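Local atomic coordinates of 3-ketosteroid-delta4-5alpha-dehydrogenase (Rhodococcus jostii, PDB entry 4AT2), a protein that probably catalyses the FAD-dependent dehydrogenation of 3-ketosteroids, introducing a double bond at the delta4 position during bacterial steroid breakdown. Residues A[460-463]-A[467-470]; A[322-325]-A[331-334]; A[107-112]-A[120-125]. One frame throughout, in Å; residues are numbered along the deposited sequence.

Interaction 1. Residues A[460-463]-A[467-470]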
loop_
_atom_site.group_PDB
_atom_site.type_symbol
_atom_site.label_atom_id
_atom_site.label_comp_id
_atom_site.label_asym_id
_atom_site.label_seq_id
_atom_site.Cartn_x
_atom_site.Cartn_y
_atom_site.Cartn_z
ATOM N N VAL A 460 15.667 -2.385 16.352
ATOM C CA VAL A 460 15.262 -1.570 15.205
ATOM C C VAL A 460 16.325 -1.695 14.122
ATOM O O VAL A 460 17.516 -1.480 14.378
ATOM C CB VAL A 460 15.064 -0.088 15.608
ATOM C CG1 VAL A 460 14.813 0.778 14.383
ATOM C CG2 VAL A 460 13.895 0.027 16.588
ATOM N N LEU A 461 15.906 -2.053 12.913
ATOM C CA LEU A 461 16.856 -2.251 11.819
ATOM C C LEU A 461 17.099 -0.988 11.005
ATOM O O LEU A 461 16.157 -0.295 10.589
ATOM C CB LEU A 461 16.398 -3.390 10.899
ATOM C CG LEU A 461 16.422 -4.796 11.518
ATOM C CD1 LEU A 461 15.671 -5.750 10.601
ATOM C CD2 LEU A 461 17.845 -5.288 11.754
ATOM N N HIS A 462 18.375 -0.704 10.784
ATOM C CA HIS A 462 18.822 0.302 9.831
ATOM C C HIS A 462 18.567 -0.195 8.428
ATOM O O HIS A 462 18.412 -1.413 8.207
ATOM C CB HIS A 462 20.322 0.515 10.057
ATOM C CG HIS A 462 20.902 1.736 9.385
ATOM N ND1 HIS A 462 21.407 1.706 8.134
ATOM C CD2 HIS A 462 21.104 3.024 9.856
ATOM C CE1 HIS A 462 21.885 2.921 7.816
ATOM N NE2 HIS A 462 21.714 3.723 8.872
ATOM N N VAL A 463 18.507 0.723 7.461
ATOM C CA VAL A 463 18.412 0.342 6.040
ATOM C C VAL A 463 19.585 -0.533 5.559
ATOM O O VAL A 463 19.479 -1.228 4.538
ATOM C CB VAL A 463 18.194 1.544 5.081
ATOM C CG1 VAL A 463 16.801 2.134 5.277
ATOM C CG2 VAL A 463 19.272 2.613 5.259
ATOM N N PRO A 467 21.151 -3.919 13.096
ATOM C CA PRO A 467 20.494 -3.192 14.191
ATOM C C PRO A 467 21.142 -1.833 14.472
ATOM O O PRO A 467 22.364 -1.663 14.309
ATOM C CB PRO A 467 20.682 -4.125 15.396
ATOM C CG PRO A 467 20.779 -5.489 14.789
ATOM C CD PRO A 467 21.562 -5.275 13.512
ATOM N N ILE A 468 20.323 -0.869 14.881
ATOM C CA ILE A 468 20.847 0.400 15.354
ATOM C C ILE A 468 21.186 0.178 16.826
ATOM O O ILE A 468 20.295 -0.119 17.625
ATOM C CB ILE A 468 19.803 1.537 15.202
ATOM C CG1 ILE A 468 19.557 1.832 13.712
ATOM C CG2 ILE A 468 20.262 2.793 15.947
ATOM C CD1 ILE A 468 18.371 2.751 13.438
ATOM N N PRO A 469 22.475 0.303 17.198
ATOM C CA PRO A 469 22.837 0.027 18.588
ATOM C C PRO A 469 22.047 0.865 19.593
ATOM O O PRO A 469 21.845 2.063 19.384
ATOM C CB PRO A 469 24.341 0.363 18.628
ATOM C CG PRO A 469 24.794 0.183 17.215
ATOM C CD PRO A 469 23.643 0.701 16.395
ATOM N N GLY A 470 21.582 0.217 20.663
ATOM C CA GLY A 470 20.861 0.892 21.731
ATOM C C GLY A 470 19.381 1.123 21.480
ATOM O O GLY A 470 18.698 1.663 22.355
#
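The carbonyl oxygen of Val460 is met by two donors of unequal strength from the returning chain. Ile468 N donates a hydrogen bond to it over 2.9 Å, with an N-H...O angle of 165°, and the nitrogen lies nearly in line with the C=O bond, at 177°. Pro467 adds a weaker CA-H...O contact, its CA 3.4 Å from Val460 O. Together they close an antiparallel beta hairpin in which strand 459-461 turns back into strand 467-468, with Leu461 and Pro467 forming a non-hydrogen-bonded pair whose CA atoms are 4.4 Å apart. A proline suits that position, because a residue there needs no N-H directed across to the partner strand.

The side chains of this pair diverge at their roots. Still, the Leu461 methyl CD2 comes back to lie 3.8 Å from Pro467 N and alongside the pyrrolidine ring, so that two apolar groups face the same way. Ile468 covers the other flank. Its CG1 stands beside the backbone N (chi1 -68°), and from there it packs 4.0 Å from His462 CB, at the edge of the imidazole and near its plane. CD1, at the end of an extended chain, meets Val460 CG1 at 4.2 Å. His462 ND1 is hydrogen-bonded to Ser464 N within the turn, and the side chain also packs on Arg28 of the second subunit. Beyond Ile468 the chain turns a corner, and the Val460 backbone pairs with Leu471 of the parallel sheet. The chemistry implies a hairpin joined across these two segments by one nearly straight backbone bond, which shares the Val460 oxygen with a CA-H contact; the rest is apolar, with Val460 and Ile468 packed on the buried flank.

Interaction 2. Residues A[322-325]-A[331-334]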
loop_
_atom_site.group_PDB
_atom_site.type_symbol
_atom_site.label_atom_id
_atom_site.label_comp_id
_atom_site.label_asym_id
_atom_site.label_seq_id
_atom_site.Cartn_x
_atom_site.Cartn_y
_atom_site.Cartn_z
ATOM N N ARG A 322 -26.798 -13.191 8.204
ATOM C CA ARG A 322 -28.111 -13.675 7.806
ATOM C C ARG A 322 -28.629 -13.071 6.499
ATOM O O ARG A 322 -29.744 -13.361 6.077
ATOM C CB ARG A 322 -29.121 -13.439 8.941
ATOM C CG ARG A 322 -28.879 -14.345 10.133
ATOM C CD ARG A 322 -29.733 -13.945 11.333
ATOM N NE ARG A 322 -29.641 -14.981 12.354
ATOM C CZ ARG A 322 -28.660 -15.085 13.254
ATOM N NH1 ARG A 322 -27.680 -14.179 13.324
ATOM N NH2 ARG A 322 -28.675 -16.112 14.099
ATOM N N GLY A 323 -27.815 -12.242 5.852
ATOM C CA GLY A 323 -28.175 -11.721 4.538
ATOM C C GLY A 323 -27.064 -11.941 3.529
ATOM O O GLY A 323 -26.151 -12.756 3.748
ATOM N N ILE A 324 -27.130 -11.210 2.419
ATOM C CA ILE A 324 -25.996 -11.145 1.503
ATOM C C ILE A 324 -25.516 -9.715 1.347
ATOM O O ILE A 324 -26.319 -8.774 1.264
ATOM C CB ILE A 324 -26.296 -11.773 0.126
ATOM C CG1 ILE A 324 -27.500 -11.103 -0.558
ATOM C CG2 ILE A 324 -26.557 -13.262 0.305
ATOM C CD1 ILE A 324 -27.605 -11.438 -2.037
ATOM N N LEU A 325 -24.197 -9.557 1.330
ATOM C CA LEU A 325 -23.611 -8.255 1.043
ATOM C C LEU A 325 -23.442 -8.103 -0.457
ATOM O O LEU A 325 -22.936 -8.999 -1.121
ATOM C CB LEU A 325 -22.248 -8.107 1.726
ATOM C CG LEU A 325 -22.303 -7.875 3.234
ATOM C CD1 LEU A 325 -20.918 -8.064 3.827
ATOM C CD2 LEU A 325 -22.886 -6.503 3.589
ATOM N N GLN A 331 -23.545 -6.906 -6.749
ATOM C CA GLN A 331 -22.851 -8.204 -6.817
ATOM C C GLN A 331 -22.325 -8.633 -5.453
ATOM O O GLN A 331 -21.781 -7.815 -4.717
ATOM C CB GLN A 331 -21.633 -8.102 -7.748
ATOM C CG GLN A 331 -21.966 -7.736 -9.185
ATOM C CD GLN A 331 -20.752 -7.246 -9.956
ATOM O OE1 GLN A 331 -19.760 -6.816 -9.371
ATOM N NE2 GLN A 331 -20.826 -7.300 -11.269
ATOM N N ARG A 332 -22.432 -9.925 -5.134
ATOM C CA ARG A 332 -21.762 -10.443 -3.933
ATOM C C ARG A 332 -20.243 -10.454 -4.109
ATOM O O ARG A 332 -19.744 -10.621 -5.231
ATOM C CB ARG A 332 -22.273 -11.843 -3.582
ATOM C CG ARG A 332 -23.681 -11.840 -3.029
ATOM C CD ARG A 332 -24.101 -13.233 -2.586
ATOM N NE ARG A 332 -23.372 -13.716 -1.397
ATOM C CZ ARG A 332 -22.744 -14.892 -1.314
ATOM N NH1 ARG A 332 -22.669 -15.701 -2.369
ATOM N NH2 ARG A 332 -22.143 -15.249 -0.177
ATOM N N TYR A 333 -19.510 -10.298 -3.009
ATOM C CA TYR A 333 -18.034 -10.213 -3.094
ATOM C C TYR A 333 -17.276 -10.823 -1.915
ATOM O O TYR A 333 -16.055 -10.969 -1.986
ATOM C CB TYR A 333 -17.605 -8.742 -3.269
ATOM C CG TYR A 333 -18.007 -7.863 -2.097
ATOM C CD1 TYR A 333 -19.272 -7.259 -2.064
ATOM C CD2 TYR A 333 -17.122 -7.617 -1.037
ATOM C CE1 TYR A 333 -19.662 -6.460 -1.002
ATOM C CE2 TYR A 333 -17.501 -6.808 0.039
ATOM C CZ TYR A 333 -18.766 -6.228 0.042
ATOM O OH TYR A 333 -19.184 -5.439 1.091
ATOM N N VAL A 334 -17.982 -11.159 -0.831
ATOM C CA VAL A 334 -17.326 -11.717 0.366
ATOM C C VAL A 334 -18.290 -12.689 1.076
ATOM O O VAL A 334 -19.478 -12.408 1.153
ATOM C CB VAL A 334 -16.855 -10.583 1.319
ATOM C CG1 VAL A 334 -18.036 -9.765 1.870
ATOM C CG2 VAL A 334 -15.966 -11.117 2.442
HETATM O O HOH W 1 -20.909 -10.699 -0.548
#
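Gln331 only brushes Leu325, its O lying 4.0 Å from Leu325 O where a loop comes back past the end of strand 324-326, an outer strand, within this chain, of a four-stranded antiparallel sheet. Its side chain points away, and NE2 bonds instead to Arg332 O of the second subunit.

Arg332 comes next and touches both Ile324 and Leu325. Its CA-H is directed at Leu325 O, with CA and O 3.4 Å apart and an angle of 161° at the hydrogen. The chain bends at chi3 (69°), which swings NE over Ile324; the two side chains cross at about a right angle, NE lying 3.6 Å from Ile324 CG2. An arginine serves two purposes here: its methylenes lie on an aliphatic neighbour while NH2 forms salt bridges with Glu336 and Asp418. With a methionine here, Glu336 and Asp418 would probably be left without their shared cation, and Glu336, which also accepts from Leu325 N, is likely to be less firmly placed.

In Tyr333, chi1 of 62° tucks CG over the backbone, flanked by N and C, and CE1 comes within 4.1 Å of Leu325 CB. The two side chains meet at a slant, and the phenol OH is satisfied by Thr347. Val334 then runs alongside Leu325, its CG1 3.9 Å from Leu325 CD1, and both residues also touch Ile343 of helix 340-350.

With no direct hydrogen bond between the two segments, a water joins them. It accepts from Tyr333 N at 2.9 Å and bonds to Val334 O at 2.8 Å. Acceptors within its reach outnumber its two protons, so the bonds it donates, to Val334 O and Leu325 O, are probably shared in time; the shortest runs from the water oxygen to Leu325 O, 2.7 Å.

Interaction 3. Residues A[107-112]-A[120-125]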
loop_
_atom_site.group_PDB
_atom_site.type_symbol
_atom_site.label_atom_id
_atom_site.label_comp_id
_atom_site.label_asym_id
_atom_site.label_seq_id
_atom_site.Cartn_x
_atom_site.Cartn_y
_atom_site.Cartn_z
ATOM N N ASN A 107 0.057 -25.004 12.173
ATOM C CA ASN A 107 -1.278 -24.658 11.691
ATOM C C ASN A 107 -1.548 -23.157 11.838
ATOM O O ASN A 107 -2.076 -22.507 10.930
ATOM C CB ASN A 107 -2.330 -25.477 12.433
ATOM C CG ASN A 107 -3.700 -25.340 11.814
ATOM O OD1 ASN A 107 -3.873 -25.553 10.607
ATOM N ND2 ASN A 107 -4.681 -24.959 12.629
ATOM N N MET A 108 -1.158 -22.614 12.986
ATOM C CA MET A 108 -1.282 -21.187 13.231
ATOM C C MET A 108 -0.485 -20.381 12.203
ATOM O O MET A 108 -0.989 -19.394 11.662
ATOM C CB MET A 108 -0.821 -20.878 14.650
ATOM C CG MET A 108 -1.061 -19.453 15.086
ATOM S SD MET A 108 -0.564 -19.334 16.809
ATOM C CE MET A 108 -0.588 -17.559 17.009
ATOM N N LYS A 109 0.748 -20.808 11.938
ATOM C CA LYS A 109 1.611 -20.117 10.971
ATOM C C LYS A 109 0.984 -20.145 9.567
ATOM O O LYS A 109 0.959 -19.130 8.865
ATOM C CB LYS A 109 3.023 -20.741 10.949
ATOM C CG LYS A 109 3.916 -20.161 9.850
ATOM C CD LYS A 109 5.245 -20.893 9.703
ATOM C CE LYS A 109 5.917 -20.507 8.388
ATOM N NZ LYS A 109 7.351 -20.916 8.353
ATOM N N THR A 110 0.453 -21.301 9.175
ATOM C CA THR A 110 -0.155 -21.457 7.854
ATOM C C THR A 110 -1.311 -20.482 7.695
ATOM O O THR A 110 -1.426 -19.793 6.670
ATOM C CB THR A 110 -0.598 -22.911 7.624
ATOM O OG1 THR A 110 0.564 -23.753 7.680
ATOM C CG2 THR A 110 -1.270 -23.072 6.242
ATOM N N PHE A 111 -2.142 -20.396 8.726
ATOM C CA PHE A 111 -3.235 -19.437 8.690
ATOM C C PHE A 111 -2.722 -17.998 8.584
ATOM O O PHE A 111 -3.205 -17.212 7.753
ATOM C CB PHE A 111 -4.165 -19.548 9.911
ATOM C CG PHE A 111 -5.149 -18.418 9.977
ATOM C CD1 PHE A 111 -6.286 -18.424 9.167
ATOM C CD2 PHE A 111 -4.893 -17.302 10.770
ATOM C CE1 PHE A 111 -7.177 -17.361 9.183
ATOM C CE2 PHE A 111 -5.776 -16.234 10.786
ATOM C CZ PHE A 111 -6.920 -16.266 9.997
ATOM N N MET A 112 -1.779 -17.643 9.450
ATOM C CA MET A 112 -1.341 -16.246 9.536
ATOM C C MET A 112 -0.657 -15.779 8.250
ATOM O O MET A 112 -0.886 -14.660 7.804
ATOM C CB MET A 112 -0.431 -16.021 10.746
ATOM C CG MET A 112 -1.179 -16.121 12.073
ATOM S SD MET A 112 -0.102 -15.902 13.503
ATOM C CE MET A 112 0.077 -14.115 13.552
ATOM N N ALA A 120 3.757 -11.158 4.128
ATOM C CA ALA A 120 3.955 -11.250 5.580
ATOM C C ALA A 120 5.363 -11.744 5.928
ATOM O O ALA A 120 5.968 -12.518 5.181
ATOM C CB ALA A 120 2.905 -12.160 6.204
ATOM N N ASP A 121 5.872 -11.277 7.063
ATOM C CA ASP A 121 7.228 -11.596 7.517
ATOM C C ASP A 121 7.251 -13.027 8.049
ATOM O O ASP A 121 6.826 -13.274 9.174
ATOM C CB ASP A 121 7.619 -10.594 8.616
ATOM C CG ASP A 121 9.060 -10.740 9.080
ATOM O OD1 ASP A 121 9.632 -11.847 9.008
ATOM O OD2 ASP A 121 9.616 -9.726 9.555
ATOM N N GLU A 122 7.748 -13.965 7.244
ATOM C CA GLU A 122 7.668 -15.373 7.612
ATOM C C GLU A 122 8.487 -15.683 8.871
ATOM O O GLU A 122 8.040 -16.431 9.748
ATOM C CB GLU A 122 8.081 -16.290 6.453
ATOM C CG GLU A 122 7.725 -17.747 6.725
ATOM C CD GLU A 122 8.145 -18.704 5.627
ATOM O OE1 GLU A 122 8.568 -18.251 4.535
ATOM O OE2 GLU A 122 8.049 -19.923 5.868
ATOM N N GLU A 123 9.675 -15.100 8.965
ATOM C CA GLU A 123 10.504 -15.296 10.153
ATOM C C GLU A 123 9.761 -14.855 11.412
ATOM O O GLU A 123 9.737 -15.580 12.407
ATOM C CB GLU A 123 11.842 -14.551 10.036
ATOM C CG GLU A 123 12.768 -14.786 11.224
ATOM C CD GLU A 123 13.929 -13.798 11.313
ATOM O OE1 GLU A 123 13.906 -12.736 10.669
ATOM O OE2 GLU A 123 14.880 -14.077 12.059
ATOM N N LYS A 124 9.176 -13.657 11.371
ATOM C CA LYS A 124 8.485 -13.113 12.542
ATOM C C LYS A 124 7.252 -13.935 12.899
ATOM O O LYS A 124 7.056 -14.284 14.055
ATOM C CB LYS A 124 8.104 -11.637 12.346
ATOM C CG LYS A 124 7.716 -10.944 13.649
ATOM C CD LYS A 124 7.382 -9.462 13.470
ATOM C CE LYS A 124 8.594 -8.713 12.933
ATOM N NZ LYS A 124 8.872 -7.445 13.651
ATOM N N ILE A 125 6.423 -14.244 11.903
ATOM C CA ILE A 125 5.233 -15.055 12.160
ATOM C C ILE A 125 5.596 -16.434 12.717
ATOM O O ILE A 125 4.978 -16.885 13.685
ATOM C CB ILE A 125 4.295 -15.108 10.942
ATOM C CG1 ILE A 125 3.579 -13.747 10.820
ATOM C CG2 ILE A 125 3.284 -16.242 11.079
ATOM C CD1 ILE A 125 2.743 -13.572 9.567
#
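Two consecutive helices, 105-115 and 122-130, pack against each other just after the chain reverses between them, with Lys109 and Met112 meeting Glu122 and Ile125. At the solvent side of the seam Lys109 and Glu122 form a salt bridge. Lys109 leaves its helix with CG anti to the backbone N (chi1 174°) and stays extended to the end, which gives it the length to span the gap; NZ then donates to Glu122 OE2 over 2.8 Å. The ammonium uses the anti lone pair of that oxygen, the one facing away from the other carboxylate oxygen. Lys109 CE also lies 3.4 Å from OE2, and NZ has a further partner in Thr126 OG1, so the lysine is tied to two successive turns of helix 122-130. A glutamate suits the first of these turns, where its negative charge probably also interacts favourably with the helix dipole.

Deeper in, the contact turns apolar. Ile125 directs its CG2 branch at the facing helix, 3.7 Å from Met112 CB and 4.2 Å from Lys109 CG, so that the lysine offers its methylenes before its charge.

Asp121 caps the second helix at the N-cap position, its OD1 accepting from Lys124 N at 3.0 Å. The N-H points almost straight at it (167°), yet the nitrogen sits well above the carboxylate plane, 65° out of it. The capping bond satisfies an N-H of the first turn, the turn from which Glu122 reaches out.

In the surrounding fold, Met113 of helix 105-115 lies against Ala120, Glu122 and Ile125, while Met108 and Met112 extend the seam onto Tyr128 and Cys129 farther along helix 122-130 and onto Tyr88 of strand 87-88.

In the fold
The three contacts follow one another along the chain in the order 3, 2, 1, and none touches another. Interaction 3 lies nearest the middle and closest to the two ligands: the Met112 side chain is about 11 Å from the bound FAD and about 12 Å from the bound 4-androstene-3,17-dione. Interactions 1 and 2 lie on opposite sides of the chain's centre, their own centres about 46 Å apart. In interaction 1 the Val460 side chain is about 13 Å from FAD; in interaction 2 the Leu325 side chain is about 13 Å from the bound 4-androstene-3,17-dione. Both of these outer contacts reach the second subunit. Interaction 3 comes within about 7 Å of interaction 1 and about 13 Å of interaction 2, nearest atoms.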